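Local coordinates for protein kojibiose phosphorylase (Gut metagenome, PDB 6W0P) that is a phosphorylase of glycoside hydrolase family 65, with an N-terminal beta-sandwich domain and a helical central catalytic domain, at residues F113-D118 and G122-T127. Numbering follows the deposited sequence.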
loop_
_atom_site.group_PDB
_atom_site.type_symbol
_atom_site.label_atom_id
_atom_site.label_comp_id
_atom_site.label_asym_id
_atom_site.label_seq_id
_atom_site.Cartn_x
_atom_site.Cartn_y
_atom_site.Cartn_z
ATOM N N PHE A 113 36.693 10.162 -31.044
ATOM C CA PHE A 113 36.314 9.659 -29.699
ATOM C C PHE A 113 36.312 8.133 -29.764
ATOM O O PHE A 113 35.747 7.554 -30.705
ATOM C CB PHE A 113 34.929 10.179 -29.310
ATOM C CG PHE A 113 34.385 9.727 -27.980
ATOM C CD1 PHE A 113 33.789 8.491 -27.842
ATOM C CD2 PHE A 113 34.377 10.582 -26.896
ATOM C CE1 PHE A 113 33.275 8.081 -26.624
ATOM C CE2 PHE A 113 33.868 10.172 -25.673
ATOM C CZ PHE A 113 33.312 8.924 -25.542
ATOM N N LYS A 114 36.920 7.494 -28.778
ATOM C CA LYS A 114 36.898 6.020 -28.656
ATOM C C LYS A 114 36.910 5.704 -27.162
ATOM O O LYS A 114 37.728 6.311 -26.460
ATOM C CB LYS A 114 38.068 5.434 -29.454
ATOM C CG LYS A 114 38.209 3.926 -29.400
ATOM C CD LYS A 114 39.193 3.410 -30.435
ATOM C CE LYS A 114 39.200 1.901 -30.583
ATOM N NZ LYS A 114 39.534 1.488 -31.972
ATOM N N ARG A 115 35.977 4.860 -26.717
ATOM C CA ARG A 115 35.842 4.348 -25.326
ATOM C C ARG A 115 36.171 2.848 -25.332
ATOM O O ARG A 115 35.592 2.129 -26.175
ATOM C CB ARG A 115 34.409 4.571 -24.841
ATOM C CG ARG A 115 34.278 4.672 -23.336
ATOM C CD ARG A 115 32.877 4.410 -22.823
ATOM N NE ARG A 115 31.895 5.365 -23.310
ATOM C CZ ARG A 115 31.272 6.294 -22.589
ATOM N NH1 ARG A 115 31.507 6.459 -21.302
ATOM N NH2 ARG A 115 30.385 7.069 -23.176
ATOM N N ILE A 116 37.052 2.389 -24.444
ATOM C CA ILE A 116 37.511 0.967 -24.395
ATOM C C ILE A 116 37.444 0.436 -22.965
ATOM O O ILE A 116 38.012 1.060 -22.064
ATOM C CB ILE A 116 38.933 0.814 -24.949
ATOM C CG1 ILE A 116 39.036 1.391 -26.359
ATOM C CG2 ILE A 116 39.360 -0.645 -24.900
ATOM C CD1 ILE A 116 40.452 1.505 -26.883
ATOM N N LEU A 117 36.794 -0.709 -22.770
ATOM C CA LEU A 117 36.946 -1.505 -21.529
ATOM C C LEU A 117 37.710 -2.762 -21.944
ATOM O O LEU A 117 37.235 -3.480 -22.842
ATOM C CB LEU A 117 35.567 -1.789 -20.933
ATOM C CG LEU A 117 35.542 -2.788 -19.769
ATOM C CD1 LEU A 117 36.273 -2.238 -18.565
ATOM C CD2 LEU A 117 34.123 -3.151 -19.380
ATOM N N ASP A 118 38.888 -2.991 -21.380
ATOM C CA ASP A 118 39.671 -4.215 -21.692
ATOM C C ASP A 118 39.298 -5.304 -20.679
ATOM O O ASP A 118 39.644 -5.185 -19.509
ATOM C CB ASP A 118 41.168 -3.921 -21.713
ATOM C CG ASP A 118 41.941 -4.998 -22.438
ATOM O OD1 ASP A 118 41.586 -6.180 -22.238
ATOM O OD2 ASP A 118 42.873 -4.632 -23.222
ATOM N N GLY A 122 40.743 -4.785 -16.919
ATOM C CA GLY A 122 39.852 -3.817 -16.279
ATOM C C GLY A 122 40.354 -2.418 -16.576
ATOM O O GLY A 122 39.977 -1.523 -15.854
ATOM N N LEU A 123 41.182 -2.263 -17.614
ATOM C CA LEU A 123 41.638 -0.942 -18.092
ATOM C C LEU A 123 40.449 -0.279 -18.789
ATOM O O LEU A 123 39.858 -0.887 -19.724
ATOM C CB LEU A 123 42.830 -1.060 -19.045
ATOM C CG LEU A 123 43.240 0.283 -19.656
ATOM C CD1 LEU A 123 43.607 1.251 -18.549
ATOM C CD2 LEU A 123 44.397 0.151 -20.635
ATOM N N TYR A 124 40.060 0.885 -18.286
ATOM C CA TYR A 124 38.995 1.720 -18.875
ATOM C C TYR A 124 39.697 2.957 -19.438
ATOM O O TYR A 124 40.378 3.674 -18.680
ATOM C CB TYR A 124 37.895 2.009 -17.851
ATOM C CG TYR A 124 36.882 2.986 -18.380
ATOM C CD1 TYR A 124 36.169 2.695 -19.524
ATOM C CD2 TYR A 124 36.693 4.221 -17.797
ATOM C CE1 TYR A 124 35.265 3.590 -20.061
ATOM C CE2 TYR A 124 35.804 5.141 -18.335
ATOM C CZ TYR A 124 35.083 4.823 -19.471
ATOM O OH TYR A 124 34.214 5.712 -20.035
ATOM N N GLN A 125 39.569 3.158 -20.748
ATOM C CA GLN A 125 40.329 4.163 -21.518
ATOM C C GLN A 125 39.341 4.934 -22.382
ATOM O O GLN A 125 38.505 4.307 -23.061
ATOM C CB GLN A 125 41.405 3.491 -22.370
ATOM C CG GLN A 125 42.653 4.326 -22.557
ATOM C CD GLN A 125 43.673 3.637 -23.429
ATOM O OE1 GLN A 125 43.430 3.392 -24.612
ATOM N NE2 GLN A 125 44.830 3.325 -22.854
ATOM N N ARG A 126 39.454 6.252 -22.341
ATOM C CA ARG A 126 38.661 7.170 -23.184
ATOM C C ARG A 126 39.659 8.085 -23.882
ATOM O O ARG A 126 40.493 8.682 -23.173
ATOM C CB ARG A 126 37.617 7.886 -22.325
ATOM C CG ARG A 126 36.385 8.346 -23.091
ATOM C CD ARG A 126 35.287 8.815 -22.154
ATOM N NE ARG A 126 35.837 9.566 -21.028
ATOM C CZ ARG A 126 35.774 10.891 -20.868
ATOM N NH1 ARG A 126 35.155 11.656 -21.752
ATOM N NH2 ARG A 126 36.336 11.448 -19.806
ATOM N N THR A 127 39.596 8.135 -25.214
ATOM C CA THR A 127 40.454 8.981 -26.080
ATOM C C THR A 127 39.544 9.913 -26.902
ATOM O O THR A 127 38.460 9.485 -27.308
ATOM C CB THR A 127 41.364 8.081 -26.928
ATOM O OG1 THR A 127 42.137 7.234 -26.063
ATOM C CG2 THR A 127 42.285 8.864 -27.833
#
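Tyr124 carries its ring anti to the backbone N (chi1 173°), and Arg115 does the same with CG before its chain bends at chi3 (-62°). These torsions bring the two side chains together across an antiparallel beta hairpin. Its strands, 109-118 and 123-132, are neighbours in the large sheet of the N-terminal domain. The guanidinium and phenol planes are nearly coplanar. Arg115 NH1 donates to Tyr124 OH over 3.1 Å, and Arg115 CD lies at the ring edge, in its plane. Glu18 on the adjoining strand 15-19 takes Arg115 NE in a salt bridge, so the guanidinium is fixed from a second direction. Further along this buried face, Phe113 meets the aliphatic part of Arg126, with CZ 3.9 Å from Arg126 CD. The charged end of Arg126 pairs with Glu48 and Asp47, and Phe46 adds a cation-pi contact. On the other face, Ile116 and Gln125 lie side by side and point the same way. Their backbones form a hydrogen-bonded pair: Ile116 N donates to Gln125 O at 2.8 Å, and Gln125 N donates back to Ile116 O at 2.9 Å. Lys114 and Thr127 pair in the same manner. Near the turn Asp118 N bonds to Leu123 O. Gly122 has positive phi (75°), and its N reaches Asp118 O at 2.8 Å.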